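Local structure of ABC sugar transporter, periplasmic sugar binding protein (Legionella pneumophila subsp. pneumophila, 3ROT) at residues 9-14 / 92-97; 39-42 / 48-51; 57-62 / 79-84. The protein probably binds a sugar in the periplasm as the solute-binding component of an ABC carbohydrate transporter. All blocks are in the same frame, centred on the assembly; numbering follows the deposited sequence.

All three contacts lie in the lobe built on the parallel sheet that includes strands 5-9, 35-39, 64-67 and 89-92. Contact 1 is at the sheet's C-terminal edge, where two strand-end loops hold a glycerol in the cleft. Contact 2 sits beside it, centres about 10 Å apart, and touches it: Thr10 N lies 3.0 Å from Leu39 O, and Ser13 OG 3.0 Å from Pro41 O, both probable hydrogen bonds. Contact 3 is farther from the cleft, its centre about 17 Å from that of contact 1 and about 16 Å from that of contact 2. Helix 47-59 serves contacts 2 and 3, while contacts 1 and 3 touch where Ile9 CD1 packs 4.0 Å from Ala57 CB.

Contact 1 of 3, residues 9-14 / 92-97; sequences ITHGSQ and VDTRPK. With GOL (glycerol), chain C.
His11 CG stands between its backbone N and carbonyl carbon (chi1 52°), while Asp93 CG is anti to the backbone N (chi1 178°), and these two settings bring imidazole and carboxylate to the same glycerol. The side chains cross at about a right angle, with ring and carboxylate planes 39° apart. Asp93 OD2 lies at the ring edge, 3.7 Å from His11 CE1, but the two groups share no direct hydrogen bond; glycerol joins them instead. Its O1, also near the ring plane, accepts from His11 NE2 at 3.2 Å and donates to Asp93 OD2 at 2.6 Å. Glycerol O2 donates to Asp93 OD1 at 2.8 Å, so both carboxylate oxygens grip the ligand. Thr94 OG1 adds a bond to Asp93 OD2 of 2.8 Å, arriving from above the carboxylate plane, which probably helps to fix its rotation. The two loops follow strands 5-9 and 89-92 at the C-terminal edge of the parallel sheet, the usual place for the ligand cleft between the lobes of a periplasmic sugar-binding protein. The glycerol probably comes from the crystallisation liquor and may mark where the sugar binds; His142, Arg148 and Asp225 also bond to it. The other ring nitrogen, His11 ND1, is hydrogen-bonded to Thr68 OG1, and Trp18 meets the ring edge-to-face. Within its own loop, Thr10 OG1 donates to Gly12 O at 2.7 Å.

Contact 2 of 3, residues 39-42 / 48-51; sequences LAPP and PKQV
Lys49 meets Pro41 through the root of its side chain and reaches Pro42 with its tip. At the root, Lys49 CB and CG both lie 4.0 Å from Pro41 CG, an aliphatic contact in which the lysine chain and the proline ring run antiparallel alongside one another. The CG of Lys49 is anti to its backbone N (chi1 -176°), and bends at chi2 and chi4 then turn the chain across the second proline at about a right angle, leaving Lys49 NZ 4.1 Å from Pro42 CD. No hydrogen bond spans the two segments, which bury a modest 129 Å² between them. The closest pair of CA atoms is here too, Pro41 CA and Lys49 CA, 6.4 Å apart. Lys49 N is itself bonded to Asp46 OD1 in the turn that leads into the helix. One residue on, the backbone N of Gln50 passes 4.3 Å from Pro41 CG, a van der Waals neighbour. Its extended side chain passes toward the interior, where Gln50 NE2 is hydrogen-bonded to Thr68 OG1 and, weakly, to Thr67 OG1, while the side chain also packs on His11. Pro41 also touches Phe53 of the same helix. Here the loop leaving strand 35-39 folds back on the first turns of helix 47-59, the strand-loop-helix connection of the alternating beta-alpha fold of periplasmic binding proteins.

Contact 3 of 3, residues 57-62 / 79-84; sequences ALATYP and LQRANK
One face of the Arg81 guanidinium rests on Leu58, whose CB sits 3.8 Å above the plane and over its centre. The approach of Ala59 N to Arg81 NH2, at 3.8 Å, is oblique. On the Tyr61 ring, Leu58 O lies over one face, 4.1 Å above the plane and offset toward the rim. The rest of Arg81 also serves as a packing surface: its chain is extended from CG to NE and runs past Leu58 in the opposite direction, with Leu58 CD1 3.5 Å from Arg81 CD. The guanidinium is anchored at the same time, since Arg81 NH1 forms a salt bridge with Glu55, one turn earlier on the helix that carries Leu58. The other leucine methyl, CD2, packs on Ala82 CB at 3.5 Å. Leu58 CG is anti to the carbonyl carbon (chi1 -66°), and with chi2 at -179° CD1 lies mainly on Arg81 and CD2 on Ala82. The small alanine side chain is consistent with the close approach of Leu58 CA and Ala82 CA, 6.5 Å apart. Toward the sheet, Leu58 also touches Ile65 and Ala82 touches Val89. Farther along the chain, Thr60 OG1 donates to Ala57 O, which also accepts from Thr60 N; the hydroxyl is hydrogen-bonded to Tyr7 OH as well, and Tyr61 leaves helical geometry with positive phi. Helices 47-59 and 76-85 thus pack side by side against strands 64-67 and 89-92, neighbouring helices on one face of the parallel sheet in the Rossmann-like lobe of a periplasmic binding protein.

Contact 1 of 3, residues 9-14 / 92-97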
loop_
_atom_site.group_PDB
_atom_site.type_symbol
_atom_site.label_atom_id
_atom_site.label_comp_id
_atom_site.label_asym_id
_atom_site.label_seq_id
_atom_site.Cartn_x
_atom_site.Cartn_y
_atom_site.Cartn_z
ATOM N N ILE A 9 -1.345 -19.756 1.553
ATOM C CA ILE A 9 -0.055 -19.109 1.688
ATOM C C ILE A 9 0.329 -18.342 0.429
ATOM O O ILE A 9 0.215 -18.861 -0.681
ATOM C CB ILE A 9 1.008 -20.178 2.041
ATOM C CG1 ILE A 9 0.506 -20.999 3.239
ATOM C CG2 ILE A 9 2.342 -19.510 2.355
ATOM C CD1 ILE A 9 1.398 -22.148 3.690
ATOM N N THR A 10 0.764 -17.094 0.600
ATOM C CA THR A 10 1.166 -16.268 -0.532
ATOM C C THR A 10 2.497 -15.577 -0.272
ATOM O O THR A 10 3.051 -15.661 0.819
ATOM C CB THR A 10 0.101 -15.187 -0.871
ATOM O OG1 THR A 10 0.001 -14.247 0.205
ATOM C CG2 THR A 10 -1.260 -15.843 -1.111
ATOM N N HIS A 11 3.008 -14.905 -1.293
ATOM C CA HIS A 11 4.282 -14.206 -1.189
ATOM C C HIS A 11 4.108 -12.713 -0.920
ATOM O O HIS A 11 5.084 -11.977 -0.838
ATOM C CB HIS A 11 5.092 -14.404 -2.479
ATOM C CG HIS A 11 4.334 -14.062 -3.723
ATOM N ND1 HIS A 11 3.548 -14.978 -4.394
ATOM C CD2 HIS A 11 4.204 -12.891 -4.393
ATOM C CE1 HIS A 11 2.969 -14.385 -5.423
ATOM N NE2 HIS A 11 3.349 -13.118 -5.445
ATOM N N GLY A 12 2.864 -12.268 -0.791
ATOM C CA GLY A 12 2.606 -10.862 -0.533
ATOM C C GLY A 12 1.240 -10.660 0.094
ATOM O O GLY A 12 0.387 -11.548 0.036
ATOM N N SER A 13 1.018 -9.484 0.674
ATOM C CA SER A 13 -0.252 -9.215 1.323
ATOM C C SER A 13 -0.674 -7.750 1.316
ATOM O O SER A 13 -1.736 -7.416 1.831
ATOM C CB SER A 13 -0.187 -9.713 2.769
ATOM O OG SER A 13 0.839 -9.035 3.476
ATOM N N GLN A 14 0.140 -6.878 0.733
ATOM C CA GLN A 14 -0.196 -5.454 0.711
ATOM C C GLN A 14 -1.054 -5.046 -0.488
ATOM O O GLN A 14 -1.962 -4.225 -0.362
ATOM C CB GLN A 14 1.082 -4.605 0.746
ATOM C CG GLN A 14 2.001 -4.874 1.943
ATOM C CD GLN A 14 1.247 -5.057 3.258
ATOM O OE1 GLN A 14 0.805 -6.162 3.585
ATOM N NE2 GLN A 14 1.093 -3.970 4.016
ATOM N N VAL A 92 -1.989 -21.536 -6.607
ATOM C CA VAL A 92 -2.862 -20.438 -6.977
ATOM C C VAL A 92 -2.049 -19.210 -7.373
ATOM O O VAL A 92 -0.935 -18.998 -6.872
ATOM C CB VAL A 92 -3.811 -20.059 -5.815
ATOM C CG1 VAL A 92 -4.668 -21.249 -5.437
ATOM C CG2 VAL A 92 -3.002 -19.588 -4.621
ATOM N N ASP A 93 -2.609 -18.427 -8.290
ATOM C CA ASP A 93 -2.008 -17.188 -8.774
ATOM C C ASP A 93 -0.775 -17.377 -9.644
ATOM O O ASP A 93 -0.735 -16.903 -10.767
ATOM C CB ASP A 93 -1.672 -16.277 -7.589
ATOM C CG ASP A 93 -1.000 -14.983 -8.018
ATOM O OD1 ASP A 93 -1.688 -14.102 -8.580
ATOM O OD2 ASP A 93 0.218 -14.859 -7.789
ATOM N N THR A 94 0.232 -18.064 -9.122
ATOM C CA THR A 94 1.461 -18.293 -9.871
ATOM C C THR A 94 1.876 -19.739 -9.707
ATOM O O THR A 94 1.784 -20.298 -8.608
ATOM C CB THR A 94 2.633 -17.420 -9.357
ATOM O OG1 THR A 94 2.228 -16.049 -9.295
ATOM C CG2 THR A 94 3.844 -17.551 -10.293
ATOM N N ARG A 95 2.340 -20.338 -10.796
ATOM C CA ARG A 95 2.773 -21.726 -10.754
ATOM C C ARG A 95 4.147 -21.902 -11.386
ATOM O O ARG A 95 4.561 -21.100 -12.222
ATOM C CB ARG A 95 1.775 -22.617 -11.486
ATOM C CG ARG A 95 1.666 -22.335 -12.968
ATOM C CD ARG A 95 1.043 -23.515 -13.665
ATOM N NE ARG A 95 0.396 -23.159 -14.920
ATOM C CZ ARG A 95 -0.407 -23.983 -15.594
ATOM N NH1 ARG A 95 -0.649 -25.205 -15.126
ATOM N NH2 ARG A 95 -0.982 -23.587 -16.726
ATOM N N PRO A 96 4.869 -22.964 -10.993
ATOM C CA PRO A 96 6.204 -23.261 -11.517
ATOM C C PRO A 96 6.121 -23.862 -12.920
ATOM O O PRO A 96 5.064 -24.321 -13.344
ATOM C CB PRO A 96 6.748 -24.255 -10.499
ATOM C CG PRO A 96 5.525 -25.059 -10.168
ATOM C CD PRO A 96 4.458 -23.977 -10.005
ATOM N N LYS A 97 7.236 -23.877 -13.636
ATOM C CA LYS A 97 7.235 -24.438 -14.984
ATOM C C LYS A 97 7.249 -25.975 -14.983
ATOM O O LYS A 97 6.640 -26.609 -15.843
ATOM C CB LYS A 97 8.439 -23.916 -15.783
ATOM C CG LYS A 97 9.782 -24.443 -15.302
ATOM C CD LYS A 97 10.895 -24.197 -16.323
ATOM C CE LYS A 97 11.216 -22.712 -16.476
ATOM N NZ LYS A 97 12.324 -22.457 -17.455
HETATM C C1 GOL C . 0.893 -11.319 -8.069
HETATM O O1 GOL C . 1.433 -12.615 -7.992
HETATM C C2 GOL C . -0.440 -11.287 -8.835
HETATM O O2 GOL C . -0.375 -12.045 -10.029
HETATM C C3 GOL C . -0.808 -9.837 -9.127
HETATM O O3 GOL C . -1.023 -9.634 -10.502
#

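Contact 2 of 3, residues 39-42 / 48-51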
loop_
_atom_site.group_PDB
_atom_site.type_symbol
_atom_site.label_atom_id
_atom_site.label_comp_id
_atom_site.label_asym_id
_atom_site.label_seq_id
_atom_site.Cartn_x
_atom_site.Cartn_y
_atom_site.Cartn_z
ATOM N N LEU A 39 -1.334 -17.143 5.605
ATOM C CA LEU A 39 0.053 -16.792 5.895
ATOM C C LEU A 39 0.661 -16.041 4.717
ATOM O O LEU A 39 0.668 -16.539 3.588
ATOM C CB LEU A 39 0.872 -18.056 6.177
ATOM C CG LEU A 39 0.413 -18.924 7.357
ATOM C CD1 LEU A 39 1.317 -20.146 7.464
ATOM C CD2 LEU A 39 0.454 -18.107 8.650
ATOM N N ALA A 40 1.169 -14.844 4.986
ATOM C CA ALA A 40 1.777 -14.019 3.950
ATOM C C ALA A 40 2.740 -13.014 4.584
ATOM O O ALA A 40 2.412 -12.387 5.595
ATOM C CB ALA A 40 0.685 -13.281 3.167
ATOM N N PRO A 41 3.943 -12.852 3.999
ATOM C CA PRO A 41 4.953 -11.919 4.515
ATOM C C PRO A 41 4.390 -10.507 4.643
ATOM O O PRO A 41 3.590 -10.076 3.818
ATOM C CB PRO A 41 6.064 -12.006 3.476
ATOM C CG PRO A 41 5.931 -13.404 2.965
ATOM C CD PRO A 41 4.441 -13.533 2.793
ATOM N N PRO A 42 4.815 -9.769 5.677
ATOM C CA PRO A 42 4.356 -8.397 5.927
ATOM C C PRO A 42 4.613 -7.430 4.771
ATOM O O PRO A 42 3.931 -6.412 4.648
ATOM C CB PRO A 42 5.126 -7.999 7.185
ATOM C CG PRO A 42 5.389 -9.315 7.864
ATOM C CD PRO A 42 5.771 -10.196 6.713
ATOM N N PRO A 48 11.917 -16.608 1.034
ATOM C CA PRO A 48 12.365 -17.446 2.151
ATOM C C PRO A 48 11.350 -17.474 3.306
ATOM O O PRO A 48 11.130 -18.514 3.928
ATOM C CB PRO A 48 13.709 -16.820 2.534
ATOM C CG PRO A 48 13.571 -15.391 2.091
ATOM C CD PRO A 48 12.879 -15.526 0.766
ATOM N N LYS A 49 10.731 -16.331 3.578
ATOM C CA LYS A 49 9.726 -16.249 4.632
ATOM C C LYS A 49 8.542 -17.148 4.267
ATOM O O LYS A 49 8.033 -17.901 5.106
ATOM C CB LYS A 49 9.251 -14.809 4.789
ATOM C CG LYS A 49 8.284 -14.597 5.926
ATOM C CD LYS A 49 8.862 -15.103 7.235
ATOM C CE LYS A 49 8.220 -14.397 8.414
ATOM N NZ LYS A 49 8.435 -12.918 8.318
ATOM N N GLN A 50 8.108 -17.067 3.012
ATOM C CA GLN A 50 6.999 -17.891 2.546
ATOM C C GLN A 50 7.361 -19.369 2.643
ATOM O O GLN A 50 6.524 -20.193 3.002
ATOM C CB GLN A 50 6.621 -17.541 1.097
ATOM C CG GLN A 50 5.708 -18.584 0.447
ATOM C CD GLN A 50 5.167 -18.160 -0.906
ATOM O OE1 GLN A 50 5.812 -17.416 -1.641
ATOM N NE2 GLN A 50 3.980 -18.653 -1.247
ATOM N N VAL A 51 8.608 -19.704 2.317
ATOM C CA VAL A 51 9.059 -21.087 2.388
ATOM C C VAL A 51 8.939 -21.574 3.832
ATOM O O VAL A 51 8.501 -22.696 4.084
ATOM C CB VAL A 51 10.528 -21.234 1.905
ATOM C CG1 VAL A 51 11.074 -22.603 2.291
ATOM C CG2 VAL A 51 10.595 -21.059 0.394
#

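Contact 3 of 3, residues 57-62 / 79-84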
loop_
_atom_site.group_PDB
_atom_site.type_symbol
_atom_site.label_atom_id
_atom_site.label_comp_id
_atom_site.label_asym_id
_atom_site.label_seq_id
_atom_site.Cartn_x
_atom_site.Cartn_y
_atom_site.Cartn_z
ATOM N N ALA A 57 3.616 -24.905 8.239
ATOM C CA ALA A 57 2.253 -25.355 7.999
ATOM C C ALA A 57 2.243 -26.878 7.886
ATOM O O ALA A 57 1.381 -27.543 8.464
ATOM C CB ALA A 57 1.705 -24.731 6.721
ATOM N N LEU A 58 3.210 -27.423 7.147
ATOM C CA LEU A 58 3.325 -28.870 6.947
ATOM C C LEU A 58 3.425 -29.638 8.258
ATOM O O LEU A 58 2.848 -30.711 8.393
ATOM C CB LEU A 58 4.550 -29.203 6.089
ATOM C CG LEU A 58 4.546 -28.726 4.637
ATOM C CD1 LEU A 58 5.826 -29.155 3.939
ATOM C CD2 LEU A 58 3.344 -29.309 3.928
ATOM N N ALA A 59 4.163 -29.084 9.215
ATOM C CA ALA A 59 4.348 -29.724 10.516
ATOM C C ALA A 59 3.032 -29.990 11.239
ATOM O O ALA A 59 2.929 -30.927 12.031
ATOM C CB ALA A 59 5.249 -28.861 11.392
ATOM N N THR A 60 2.026 -29.163 10.968
ATOM C CA THR A 60 0.726 -29.312 11.616
ATOM C C THR A 60 -0.173 -30.333 10.933
ATOM O O THR A 60 -1.282 -30.581 11.392
ATOM C CB THR A 60 -0.034 -27.971 11.661
ATOM O OG1 THR A 60 -0.349 -27.559 10.326
ATOM C CG2 THR A 60 0.808 -26.897 12.335
ATOM N N TYR A 61 0.306 -30.920 9.839
ATOM C CA TYR A 61 -0.475 -31.906 9.091
ATOM C C TYR A 61 -1.894 -31.406 8.799
ATOM O O TYR A 61 -2.877 -31.996 9.252
ATOM C CB TYR A 61 -0.536 -33.231 9.864
ATOM C CG TYR A 61 0.778 -33.977 9.880
ATOM C CD1 TYR A 61 1.174 -34.752 8.787
ATOM C CD2 TYR A 61 1.662 -33.851 10.954
ATOM C CE1 TYR A 61 2.421 -35.381 8.760
ATOM C CE2 TYR A 61 2.912 -34.470 10.938
ATOM C CZ TYR A 61 3.287 -35.233 9.837
ATOM O OH TYR A 61 4.532 -35.827 9.803
ATOM N N PRO A 62 -2.015 -30.305 8.037
ATOM C CA PRO A 62 -3.323 -29.738 7.692
ATOM C C PRO A 62 -4.073 -30.573 6.651
ATOM O O PRO A 62 -3.501 -31.463 6.024
ATOM C CB PRO A 62 -2.960 -28.354 7.168
ATOM C CG PRO A 62 -1.667 -28.608 6.475
ATOM C CD PRO A 62 -0.929 -29.478 7.474
ATOM N N LEU A 79 7.574 -28.513 -1.426
ATOM C CA LEU A 79 6.525 -29.146 -2.213
ATOM C C LEU A 79 6.681 -30.658 -2.189
ATOM O O LEU A 79 5.708 -31.390 -2.015
ATOM C CB LEU A 79 6.574 -28.644 -3.657
ATOM C CG LEU A 79 6.113 -27.193 -3.826
ATOM C CD1 LEU A 79 6.323 -26.750 -5.269
ATOM C CD2 LEU A 79 4.640 -27.071 -3.420
ATOM N N GLN A 80 7.912 -31.117 -2.376
ATOM C CA GLN A 80 8.194 -32.542 -2.362
ATOM C C GLN A 80 7.893 -33.116 -0.982
ATOM O O GLN A 80 7.327 -34.206 -0.858
ATOM C CB GLN A 80 9.654 -32.789 -2.747
ATOM C CG GLN A 80 9.902 -32.690 -4.242
ATOM C CD GLN A 80 11.374 -32.730 -4.593
ATOM O OE1 GLN A 80 12.159 -33.413 -3.940
ATOM N NE2 GLN A 80 11.754 -32.006 -5.641
ATOM N N ARG A 81 8.263 -32.375 0.054
ATOM C CA ARG A 81 8.002 -32.819 1.420
ATOM C C ARG A 81 6.495 -32.990 1.584
ATOM O O ARG A 81 6.023 -34.043 2.017
ATOM C CB ARG A 81 8.518 -31.786 2.426
ATOM C CG ARG A 81 8.257 -32.147 3.883
ATOM C CD ARG A 81 8.685 -31.022 4.819
ATOM N NE ARG A 81 8.109 -31.175 6.154
ATOM C CZ ARG A 81 8.157 -30.246 7.108
ATOM N NH1 ARG A 81 8.760 -29.083 6.885
ATOM N NH2 ARG A 81 7.600 -30.479 8.292
ATOM N N ALA A 82 5.745 -31.949 1.229
ATOM C CA ALA A 82 4.292 -31.989 1.331
ATOM C C ALA A 82 3.749 -33.205 0.600
ATOM O O ALA A 82 2.847 -33.894 1.084
ATOM C CB ALA A 82 3.695 -30.725 0.740
ATOM N N ASN A 83 4.309 -33.469 -0.574
ATOM C CA ASN A 83 3.874 -34.598 -1.378
ATOM C C ASN A 83 4.079 -35.925 -0.642
ATOM O O ASN A 83 3.222 -36.812 -0.690
ATOM C CB ASN A 83 4.628 -34.611 -2.703
ATOM C CG ASN A 83 3.989 -35.525 -3.715
ATOM O OD1 ASN A 83 2.815 -35.375 -4.038
ATOM N ND2 ASN A 83 4.755 -36.482 -4.222
ATOM N N LYS A 84 5.210 -36.056 0.044
ATOM C CA LYS A 84 5.502 -37.275 0.788
ATOM C C LYS A 84 4.564 -37.464 1.984
ATOM O O LYS A 84 4.162 -38.585 2.292
ATOM C CB LYS A 84 6.960 -37.272 1.265
ATOM C CG LYS A 84 7.977 -37.354 0.132
ATOM C CD LYS A 84 9.341 -37.836 0.622
ATOM C CE LYS A 84 10.093 -36.779 1.416
ATOM N NZ LYS A 84 10.493 -35.633 0.559
#